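Long-range contacts in putative nitroreductase (Thermotoga maritima, PDB 1VKW), which is a putative nitroreductase, probably an oxidoreductase related to the FMN-dependent nitroreductases, whose own substrate is not established: residues 13-18 with 191-196; 44-49 with 81-86; 131-136 with 162-167; 176-181 with 208-213. All coordinates share one frame; numbering follows the deposited sequence.

Interaction 1 of 4, residues 13-18 with 191-196; sequences MNIFEA and YLTARE
Glu196 and Ile15 are bridged by a water: it donates to Glu196 OE1 at 3.0 Å and accepts from Ile15 N at 3.1 Å. The other oxygen of this carboxylate, Glu196 OE2, is held in a salt bridge by Lys199, so each oxygen of the group has its own partner. Glu196 CG lies anti to the backbone N (chi1 177°), and the methylenes of the chain meet the first turn of helix 15-21. Glu196 CB touches Ile15 CG2 at 3.7 Å, the two side chains sliding past each other in opposite directions, while Glu196 CG reaches Phe16 CE2 at 3.6 Å. The Phe16 ring and the Glu196 carboxylate are turned 84° apart. The contact sets the N-terminal turn of helix 15-21 against the flank of helix 180-198, and that turn is tied by a capping box. Asn14, the N-cap, accepts from Glu17 N on its OD1 at 3.0 Å, and Asn14 N returns a bond to Glu17 OE1 at 3.1 Å, on the anti side and somewhat out of the carboxylate plane. Ile15 CD1 packs on Leu192 CB at 3.6 Å, the side chains crossing at about a right angle. Thr193 offers carbon here: its CB and CG2 approach Phe16 CE1, while its OG1 bonds back to His189 O within the helix. The methyl Ile15 CG2 sits over the centre of one face of the Phe16 ring, which also has a cation-pi partner in Lys147 and touches Met151 of helix 143-153.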
# COMPACT_ATOMS: atom_id res chain seq x y z
N MSE A 13 11.83 -4.32 -9.33
CA MSE A 13 12.05 -3.63 -8.06
C MSE A 13 11.42 -4.43 -6.93
O MSE A 13 10.27 -4.87 -7.01
CB MSE A 13 11.62 -2.14 -8.12
CG MSE A 13 10.16 -1.78 -7.91
SE MSE A 13 9.89 0.20 -8.10
CE MSE A 13 10.33 0.40 -10.02
N ASN A 14 12.22 -4.67 -5.89
CA ASN A 14 11.76 -5.40 -4.71
C ASN A 14 10.87 -4.49 -3.87
O ASN A 14 10.72 -3.31 -4.16
CB ASN A 14 12.95 -5.97 -3.90
CG ASN A 14 13.86 -4.89 -3.29
OD1 ASN A 14 13.39 -3.86 -2.80
ND2 ASN A 14 15.16 -5.15 -3.29
N ILE A 15 10.25 -5.08 -2.85
CA ILE A 15 9.30 -4.38 -2.01
C ILE A 15 9.85 -3.07 -1.41
O ILE A 15 9.12 -2.09 -1.30
CB ILE A 15 8.77 -5.33 -0.88
CG1 ILE A 15 7.71 -4.63 -0.02
CG2 ILE A 15 9.90 -5.83 0.01
CD1 ILE A 15 6.48 -4.17 -0.81
N PHE A 16 11.12 -3.06 -1.02
CA PHE A 16 11.72 -1.87 -0.43
C PHE A 16 11.80 -0.74 -1.45
O PHE A 16 11.49 0.43 -1.16
CB PHE A 16 13.11 -2.19 0.14
CG PHE A 16 13.10 -3.30 1.15
CD1 PHE A 16 12.39 -3.16 2.34
CD2 PHE A 16 13.79 -4.47 0.92
CE1 PHE A 16 12.38 -4.19 3.28
CE2 PHE A 16 13.78 -5.51 1.85
CZ PHE A 16 13.07 -5.37 3.03
N GLU A 17 12.20 -1.09 -2.67
CA GLU A 17 12.33 -0.11 -3.73
C GLU A 17 10.95 0.41 -4.15
O GLU A 17 10.78 1.60 -4.36
CB GLU A 17 13.11 -0.72 -4.90
CG GLU A 17 14.54 -1.07 -4.50
CD GLU A 17 15.28 -1.96 -5.48
OE1 GLU A 17 14.63 -2.72 -6.23
OE2 GLU A 17 16.52 -1.92 -5.47
N ALA A 18 9.95 -0.47 -4.21
CA ALA A 18 8.57 -0.05 -4.52
C ALA A 18 8.02 0.94 -3.50
O ALA A 18 7.44 1.96 -3.87
CB ALA A 18 7.66 -1.26 -4.61
N TYR A 191 3.37 -5.78 6.61
CA TYR A 191 3.21 -7.16 6.19
C TYR A 191 4.18 -7.55 5.06
O TYR A 191 4.89 -8.54 5.16
CB TYR A 191 1.76 -7.41 5.76
CG TYR A 191 1.60 -8.72 5.05
CD1 TYR A 191 1.40 -9.90 5.77
CD2 TYR A 191 1.68 -8.79 3.67
CE1 TYR A 191 1.27 -11.12 5.11
CE2 TYR A 191 1.57 -10.01 3.00
CZ TYR A 191 1.36 -11.17 3.72
OH TYR A 191 1.24 -12.36 3.04
N LEU A 192 4.20 -6.76 4.00
CA LEU A 192 5.05 -7.05 2.84
C LEU A 192 6.55 -6.99 3.14
O LEU A 192 7.32 -7.80 2.63
CB LEU A 192 4.67 -6.14 1.66
CG LEU A 192 3.28 -6.37 1.04
CD1 LEU A 192 2.94 -5.25 0.06
CD2 LEU A 192 3.18 -7.72 0.35
N THR A 193 6.99 -6.04 3.97
CA THR A 193 8.41 -5.95 4.31
C THR A 193 8.82 -7.06 5.27
O THR A 193 9.90 -7.66 5.13
CB THR A 193 8.78 -4.58 4.86
OG1 THR A 193 7.94 -4.27 5.98
CG2 THR A 193 8.49 -3.48 3.84
N ALA A 194 7.95 -7.36 6.24
CA ALA A 194 8.22 -8.47 7.17
C ALA A 194 8.30 -9.82 6.45
O ALA A 194 9.12 -10.67 6.79
CB ALA A 194 7.15 -8.50 8.26
N ARG A 195 7.45 -10.00 5.44
CA ARG A 195 7.43 -11.20 4.63
C ARG A 195 8.77 -11.38 3.91
O ARG A 195 9.33 -12.48 3.89
CB ARG A 195 6.28 -11.14 3.61
CG ARG A 195 6.05 -12.41 2.82
CD ARG A 195 4.84 -12.34 1.90
NE ARG A 195 5.11 -11.52 0.72
CZ ARG A 195 4.22 -11.23 -0.22
NH1 ARG A 195 2.97 -11.68 -0.14
NH2 ARG A 195 4.58 -10.47 -1.25
N GLU A 196 9.25 -10.29 3.32
CA GLU A 196 10.57 -10.25 2.67
C GLU A 196 11.72 -10.50 3.65
O GLU A 196 12.61 -11.30 3.37
CB GLU A 196 10.76 -8.90 1.97
CG GLU A 196 12.12 -8.70 1.31
CD GLU A 196 12.39 -9.69 0.19
OE1 GLU A 196 11.42 -10.12 -0.48
OE2 GLU A 196 13.57 -10.04 -0.02
O HOH W 1 10.80 -8.09 -2.63

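Interaction 2 of 4, residues 44-49 with 81-86; sequences LLVKFI and GFQGEQ
Gln86 meets the backbone of Lys47 with both ends of its amide, joining the extended chain after helix 35-43 to helix 74-93: the carboxamide pairs with the N-H and C=O of this one residue, closing a small two-bond ring along the edge of the extended chain. Gln86 CG is anti to the carbonyl carbon (chi1 -77°) and the chain runs extended beyond it, carrying the amide out to Lys47. Gln86 OE1 accepts from Lys47 N at 2.8 Å, in the carbonyl plane and on a lone pair. Gln86 NE2 donates to Lys47 O, also at 2.8 Å. Gln86 NE2 gives a second bond, 3.2 Å long, to Phe82 O one turn back, standing above the plane of that carbonyl. Gln86 OE1 also accepts, at 2.8 Å, from a water that donates to Leu45 O. Four bonds thus fix the rotation of the amide. A leucine in place of Gln86 would probably leave Lys47 N and Lys47 O without these mates and the extended chain less firmly tied to the helix. Gln83 turns its polar end elsewhere, NE2 to Glu79 and Lys51 O, OE1 to Leu53 N and Trp55 NE1. Lys47 NZ is salt-bridged to Glu201. The Phe82 ring takes Lys47 CG at its edge, 3.8 Å from Phe82 CE2, and Ile49 over one face, where Ile49 CD1 stands 4.1 Å above the ring plane, offset toward the rim.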
# COMPACT_ATOMS: atom_id res chain seq x y z
N LEU A 44 -2.23 -10.43 -10.15
CA LEU A 44 -1.52 -10.12 -8.92
C LEU A 44 -2.10 -10.95 -7.78
O LEU A 44 -3.32 -10.95 -7.57
CB LEU A 44 -1.64 -8.62 -8.59
CG LEU A 44 -1.02 -8.13 -7.27
CD1 LEU A 44 0.49 -8.38 -7.21
CD2 LEU A 44 -1.32 -6.64 -7.04
N LEU A 45 -1.25 -11.68 -7.06
CA LEU A 45 -1.68 -12.38 -5.86
C LEU A 45 -1.79 -11.36 -4.74
O LEU A 45 -0.81 -10.66 -4.43
CB LEU A 45 -0.70 -13.50 -5.48
CG LEU A 45 -1.25 -14.52 -4.47
CD1 LEU A 45 -2.16 -15.52 -5.18
CD2 LEU A 45 -0.11 -15.26 -3.76
N VAL A 46 -2.97 -11.28 -4.14
CA VAL A 46 -3.22 -10.31 -3.06
C VAL A 46 -3.48 -11.05 -1.75
O VAL A 46 -4.20 -12.04 -1.73
CB VAL A 46 -4.41 -9.35 -3.41
CG1 VAL A 46 -5.76 -10.06 -3.39
CG2 VAL A 46 -4.42 -8.15 -2.46
N LYS A 47 -2.84 -10.58 -0.68
CA LYS A 47 -3.13 -11.08 0.66
C LYS A 47 -4.36 -10.35 1.19
O LYS A 47 -4.53 -9.16 0.95
CB LYS A 47 -1.94 -10.84 1.59
CG LYS A 47 -2.15 -11.37 3.00
CD LYS A 47 -1.95 -12.86 3.06
CE LYS A 47 -2.06 -13.36 4.50
NZ LYS A 47 -1.66 -14.79 4.60
N PHE A 48 -5.22 -11.06 1.90
CA PHE A 48 -6.37 -10.43 2.55
C PHE A 48 -6.54 -10.95 3.97
O PHE A 48 -6.04 -12.03 4.32
CB PHE A 48 -7.64 -10.61 1.71
CG PHE A 48 -8.01 -12.04 1.42
CD1 PHE A 48 -8.75 -12.78 2.33
CD2 PHE A 48 -7.66 -12.63 0.21
CE1 PHE A 48 -9.12 -14.10 2.05
CE2 PHE A 48 -8.01 -13.94 -0.06
CZ PHE A 48 -8.75 -14.68 0.85
N ILE A 49 -7.22 -10.17 4.80
CA ILE A 49 -7.39 -10.50 6.20
C ILE A 49 -8.61 -11.40 6.41
O ILE A 49 -8.53 -12.43 7.09
CB ILE A 49 -7.51 -9.21 7.04
CG1 ILE A 49 -6.22 -8.39 6.93
CG2 ILE A 49 -7.79 -9.54 8.50
CD1 ILE A 49 -6.40 -6.92 7.27
N GLY A 81 -7.94 -0.62 2.45
CA GLY A 81 -6.58 -0.08 2.53
C GLY A 81 -5.50 -1.13 2.34
O GLY A 81 -4.55 -0.92 1.61
N PHE A 82 -5.69 -2.28 2.98
CA PHE A 82 -4.71 -3.37 2.95
C PHE A 82 -4.52 -3.94 1.54
O PHE A 82 -3.39 -4.04 1.04
CB PHE A 82 -5.14 -4.47 3.93
CG PHE A 82 -4.13 -5.57 4.12
CD1 PHE A 82 -2.94 -5.33 4.81
CD2 PHE A 82 -4.36 -6.85 3.62
CE1 PHE A 82 -1.99 -6.34 5.00
CE2 PHE A 82 -3.41 -7.86 3.79
CZ PHE A 82 -2.23 -7.61 4.48
N GLN A 83 -5.62 -4.26 0.88
CA GLN A 83 -5.56 -4.79 -0.48
C GLN A 83 -5.21 -3.72 -1.49
O GLN A 83 -4.45 -3.97 -2.42
CB GLN A 83 -6.88 -5.47 -0.85
CG GLN A 83 -7.10 -6.77 -0.11
CD GLN A 83 -8.48 -7.37 -0.34
OE1 GLN A 83 -9.02 -7.31 -1.45
NE2 GLN A 83 -9.05 -7.94 0.71
N GLY A 84 -5.77 -2.53 -1.30
CA GLY A 84 -5.54 -1.39 -2.18
C GLY A 84 -4.08 -0.96 -2.25
O GLY A 84 -3.57 -0.66 -3.33
N GLU A 85 -3.40 -0.93 -1.12
CA GLU A 85 -1.99 -0.56 -1.12
C GLU A 85 -1.12 -1.66 -1.75
O GLU A 85 -0.10 -1.34 -2.36
CB GLU A 85 -1.51 -0.15 0.27
CG GLU A 85 -0.10 0.41 0.33
CD GLU A 85 0.11 1.75 -0.38
OE1 GLU A 85 -0.85 2.31 -0.95
OE2 GLU A 85 1.25 2.27 -0.35
N GLN A 86 -1.52 -2.93 -1.64
CA GLN A 86 -0.83 -3.99 -2.37
C GLN A 86 -0.85 -3.73 -3.87
O GLN A 86 0.17 -3.90 -4.57
CB GLN A 86 -1.44 -5.36 -2.05
CG GLN A 86 -1.01 -5.89 -0.68
CD GLN A 86 -1.71 -7.18 -0.33
OE1 GLN A 86 -1.35 -8.24 -0.83
NE2 GLN A 86 -2.72 -7.09 0.54
O HOH W 2 0.37 -8.44 -3.08

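Interaction 3 of 4, residues 131-136 with 162-167; sequences TSFLEN and QPWKIK
Phe133 and Glu135 both hold CG anti to the carbonyl carbon (chi1 -62° and -60°), which starts Phe133 toward Gln162 and Trp164 and Glu135 toward Lys165 and Lys167. The Phe133 ring presents its edge to oxygens: Phe133 CE1 lies 3.4 Å from Gln162 O and Phe133 CD1 3.5 Å from Trp164 O. Phe133 CE1 also touches Trp164 CE3 at 3.8 Å, the two rings inclined at 41°. The extended Glu135 chain crosses Lys165 at about a right angle, Glu135 OE2 lying 3.5 Å from Lys165 CG, and its OE1 reaches Lys167 CD. Glu135 OE1 and Lys167 NZ stay 4.6 Å apart, not in contact, though their opposite charges probably attract. An alanine in place of Phe133 would probably open a gap beside Trp164 CE3 and Gln162 CB, leaving the Trp164 six-membered ring without this neighbour. The backbones form a single parallel bridge, Leu134 with Ile166: Ile166 N donates to Phe133 O at 2.8 Å, and Glu135 N to Ile166 O at 2.8 Å. It adds the short piece after helix 130-133 to the outer side of strand 165-168, whose other side bonds strand 172-176 through Lys165 and Lys167, while Ile153 of helix 143-153 touches both Phe133 and Ile166, and Trp164 packs on helix 180-198.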
# COMPACT_ATOMS: atom_id res chain seq x y z
N THR A 131 10.23 8.53 15.66
CA THR A 131 9.97 8.40 17.10
C THR A 131 8.60 8.92 17.49
O THR A 131 8.10 8.57 18.55
CB THR A 131 11.03 9.14 17.94
OG1 THR A 131 11.16 10.48 17.46
CG2 THR A 131 12.43 8.53 17.76
N SER A 132 7.99 9.78 16.66
CA SER A 132 6.66 10.31 16.95
C SER A 132 5.57 9.25 16.73
O SER A 132 4.46 9.37 17.25
CB SER A 132 6.38 11.57 16.13
OG SER A 132 6.04 11.26 14.79
N PHE A 133 5.91 8.21 15.98
CA PHE A 133 4.99 7.11 15.71
C PHE A 133 5.14 5.93 16.67
O PHE A 133 4.18 5.19 16.93
CB PHE A 133 5.23 6.61 14.29
CG PHE A 133 4.96 7.64 13.24
CD1 PHE A 133 3.66 7.93 12.87
CD2 PHE A 133 6.00 8.30 12.61
CE1 PHE A 133 3.40 8.87 11.90
CE2 PHE A 133 5.74 9.25 11.63
CZ PHE A 133 4.44 9.52 11.27
N LEU A 134 6.34 5.79 17.22
CA LEU A 134 6.78 4.58 17.88
C LEU A 134 6.58 4.70 19.38
O LEU A 134 7.04 5.66 19.99
CB LEU A 134 8.25 4.37 17.54
CG LEU A 134 8.96 3.04 17.75
CD1 LEU A 134 8.19 1.89 17.15
CD2 LEU A 134 10.36 3.15 17.15
N GLU A 135 5.90 3.73 19.98
CA GLU A 135 5.74 3.70 21.43
C GLU A 135 7.06 3.32 22.11
O GLU A 135 7.37 3.81 23.19
CB GLU A 135 4.60 2.77 21.83
CG GLU A 135 3.26 3.21 21.23
CD GLU A 135 2.10 2.32 21.64
OE1 GLU A 135 2.02 1.95 22.84
OE2 GLU A 135 1.26 1.99 20.78
N ASN A 136 7.85 2.49 21.43
CA ASN A 136 9.17 2.06 21.92
C ASN A 136 10.25 3.10 21.71
O ASN A 136 10.15 3.93 20.81
CB ASN A 136 9.63 0.81 21.16
CG ASN A 136 8.58 -0.26 21.09
OD1 ASN A 136 7.58 -0.11 20.38
ND2 ASN A 136 8.80 -1.36 21.80
N GLN A 162 -1.01 10.76 8.51
CA GLN A 162 -0.08 9.76 9.06
C GLN A 162 -0.60 9.25 10.40
O GLN A 162 0.09 9.36 11.41
CB GLN A 162 1.32 10.37 9.24
CG GLN A 162 1.95 10.90 7.97
CD GLN A 162 3.02 11.96 8.24
OE1 GLN A 162 4.08 11.67 8.80
NE2 GLN A 162 2.75 13.18 7.80
N PRO A 163 -1.82 8.71 10.40
CA PRO A 163 -2.57 8.47 11.64
C PRO A 163 -2.21 7.16 12.36
O PRO A 163 -3.11 6.41 12.75
CB PRO A 163 -4.02 8.45 11.14
CG PRO A 163 -3.92 7.85 9.75
CD PRO A 163 -2.59 8.28 9.20
N TRP A 164 -0.93 6.89 12.57
CA TRP A 164 -0.50 5.58 13.10
C TRP A 164 0.22 5.67 14.42
O TRP A 164 1.04 6.56 14.66
CB TRP A 164 0.42 4.89 12.10
CG TRP A 164 -0.04 4.96 10.70
CD1 TRP A 164 -1.16 4.39 10.17
CD2 TRP A 164 0.61 5.64 9.62
NE1 TRP A 164 -1.24 4.68 8.83
CE2 TRP A 164 -0.17 5.43 8.47
CE3 TRP A 164 1.78 6.39 9.52
CZ2 TRP A 164 0.18 5.96 7.22
CZ3 TRP A 164 2.13 6.92 8.26
CH2 TRP A 164 1.33 6.69 7.14
N LYS A 165 -0.09 4.73 15.30
CA LYS A 165 0.69 4.54 16.51
C LYS A 165 1.20 3.11 16.43
O LYS A 165 0.40 2.18 16.24
CB LYS A 165 -0.18 4.76 17.74
CG LYS A 165 0.55 4.98 19.05
CD LYS A 165 -0.44 5.46 20.16
CE LYS A 165 0.22 5.64 21.53
NZ LYS A 165 -0.78 5.93 22.64
N ILE A 166 2.52 2.93 16.56
CA ILE A 166 3.17 1.64 16.32
C ILE A 166 3.88 1.17 17.58
O ILE A 166 4.57 1.96 18.26
CB ILE A 166 4.21 1.75 15.16
CG1 ILE A 166 3.56 2.35 13.90
CG2 ILE A 166 4.89 0.40 14.87
CD1 ILE A 166 4.59 2.63 12.78
N LYS A 167 3.73 -0.12 17.88
CA LYS A 167 4.33 -0.71 19.06
C LYS A 167 4.92 -2.05 18.71
O LYS A 167 4.25 -2.88 18.09
CB LYS A 167 3.30 -0.86 20.20
CG LYS A 167 3.88 -1.41 21.49
CD LYS A 167 2.84 -1.47 22.61
CE LYS A 167 1.67 -2.38 22.27
NZ LYS A 167 0.70 -2.42 23.41

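Interaction 4 of 4, residues 176-181 with 208-213; sequences SSERPV and GEDTYC
Ser176 and Thr211 face each other as an antiparallel, non-hydrogen-bonded pair, their CA atoms 4.1 Å apart, and beside them Ser177 N donates to Asp210 O at 3.0 Å. The side chains of the pair lie on the same face of the sheet, both hydroxyls anti to the carbonyl carbon. Ser176 OG and Thr211 OG1 are hydrogen-bonded, either being a possible donor, though the modelled separation of 2.5 Å is short enough to be doubtful. Just before strand 211-215, Asp210 CB comes 3.3 Å from Ser177 O. Asp210 OD2 then lies 3.2 Å from Glu178 OE1, two acceptors of like charge with carboxylate planes 52° apart; such closeness may raise the proton affinity of one of them. Ser177 points the other way: its OG accepts from Arg179 N at 3.1 Å in an ST turn that leads the chain into helix 180-198, and also bonds Pro163 O. Strands 172-176 and 211-215 form the middle of a four-stranded antiparallel sheet, with 165-168 outside the first and 203-207 outside the second. The disulfide Cys174-Cys213 links the two middle strands, Tyr212 packs on Leu183 and Leu187 of helix 180-198, and Pro180 at the start of that helix rests on helix 74-93.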
# COMPACT_ATOMS: atom_id res chain seq x y z
N SER A 176 -2.02 0.84 15.49
CA SER A 176 -3.34 1.33 15.87
C SER A 176 -3.64 2.64 15.16
O SER A 176 -2.75 3.49 15.00
CB SER A 176 -3.43 1.55 17.38
OG SER A 176 -2.93 0.44 18.11
N SER A 177 -4.89 2.80 14.74
CA SER A 177 -5.37 4.02 14.11
C SER A 177 -6.89 4.13 14.19
O SER A 177 -7.59 3.13 14.16
CB SER A 177 -4.98 4.04 12.63
OG SER A 177 -5.32 5.28 12.04
N GLU A 178 -7.38 5.37 14.26
CA GLU A 178 -8.81 5.68 14.14
C GLU A 178 -9.30 5.71 12.68
O GLU A 178 -10.50 5.88 12.43
CB GLU A 178 -9.12 7.05 14.76
CG GLU A 178 -8.51 7.33 16.14
CD GLU A 178 -9.08 6.44 17.24
OE1 GLU A 178 -9.62 5.35 16.96
OE2 GLU A 178 -8.96 6.84 18.42
N ARG A 179 -8.37 5.58 11.73
CA ARG A 179 -8.65 5.70 10.30
C ARG A 179 -8.39 4.36 9.62
O ARG A 179 -7.25 4.05 9.28
CB ARG A 179 -7.71 6.75 9.69
CG ARG A 179 -7.82 8.09 10.34
CD ARG A 179 -9.17 8.71 10.14
NE ARG A 179 -9.30 9.97 10.83
CZ ARG A 179 -10.39 10.71 10.82
NH1 ARG A 179 -11.47 10.32 10.15
NH2 ARG A 179 -10.41 11.85 11.49
N PRO A 180 -9.45 3.57 9.44
CA PRO A 180 -9.28 2.18 9.06
C PRO A 180 -8.59 2.00 7.71
O PRO A 180 -7.74 1.13 7.58
CB PRO A 180 -10.71 1.61 9.10
CG PRO A 180 -11.62 2.79 9.04
CD PRO A 180 -10.87 3.93 9.62
N VAL A 181 -8.89 2.84 6.73
CA VAL A 181 -8.25 2.70 5.41
C VAL A 181 -6.74 2.93 5.53
O VAL A 181 -5.96 2.11 5.07
CB VAL A 181 -8.87 3.63 4.34
CG1 VAL A 181 -8.22 3.40 2.98
CG2 VAL A 181 -10.37 3.39 4.24
N GLY A 208 -8.52 -5.80 19.81
CA GLY A 208 -9.39 -4.75 20.33
C GLY A 208 -10.11 -4.00 19.22
O GLY A 208 -10.48 -4.59 18.21
N GLU A 209 -10.29 -2.69 19.41
CA GLU A 209 -11.18 -1.88 18.56
C GLU A 209 -10.49 -1.30 17.34
O GLU A 209 -11.12 -1.15 16.30
CB GLU A 209 -11.79 -0.73 19.37
CG GLU A 209 -12.60 -1.17 20.59
CD GLU A 209 -13.11 0.00 21.42
OE1 GLU A 209 -13.20 1.14 20.90
OE2 GLU A 209 -13.44 -0.22 22.62
N ASP A 210 -9.21 -0.95 17.46
CA ASP A 210 -8.54 -0.17 16.40
C ASP A 210 -7.07 -0.51 16.20
O ASP A 210 -6.29 0.33 15.76
CB ASP A 210 -8.70 1.32 16.70
CG ASP A 210 -7.98 1.75 17.97
OD1 ASP A 210 -7.37 0.92 18.66
OD2 ASP A 210 -7.98 2.93 18.34
N THR A 211 -6.70 -1.76 16.48
CA THR A 211 -5.33 -2.21 16.38
C THR A 211 -5.29 -3.50 15.59
O THR A 211 -6.14 -4.37 15.76
CB THR A 211 -4.73 -2.44 17.77
OG1 THR A 211 -4.75 -1.22 18.50
CG2 THR A 211 -3.21 -2.80 17.70
N TYR A 212 -4.28 -3.62 14.74
CA TYR A 212 -3.97 -4.87 14.07
C TYR A 212 -2.51 -5.17 14.36
O TYR A 212 -1.67 -4.29 14.25
CB TYR A 212 -4.21 -4.76 12.57
CG TYR A 212 -5.65 -5.01 12.18
CD1 TYR A 212 -6.60 -4.01 12.33
CD2 TYR A 212 -6.06 -6.24 11.69
CE1 TYR A 212 -7.93 -4.23 12.00
CE2 TYR A 212 -7.38 -6.47 11.34
CZ TYR A 212 -8.31 -5.46 11.49
OH TYR A 212 -9.64 -5.69 11.16
N CYS A 213 -2.24 -6.40 14.78
CA CYS A 213 -0.89 -6.84 15.09
C CYS A 213 -0.44 -7.84 14.06
O CYS A 213 -1.21 -8.67 13.57
CB CYS A 213 -0.80 -7.45 16.49
SG CYS A 213 -1.04 -6.25 17.83

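Overall arrangement
Helix 180-198 ties the set together: interaction 1 uses its later turns and interaction 4 its start. Interactions 1 and 2 are partly buried and touch, Leu192 against Gln86 and Tyr191 against Phe82 and Lys47; the first joins helices mainly by apolar packing and a water, the second fixes an extended chain by hydrogen bonds from a side-chain amide. Interactions 3 and 4 lie farther out on one sheet, their centres about 12 Å apart, and rely on backbone pairing. A probable hydrogen bond between Lys165 O and Ser176 N joins them. Interaction 3 is partly buried, with an aromatic centre and a charged margin, whereas interaction 4 is a polar surface contact.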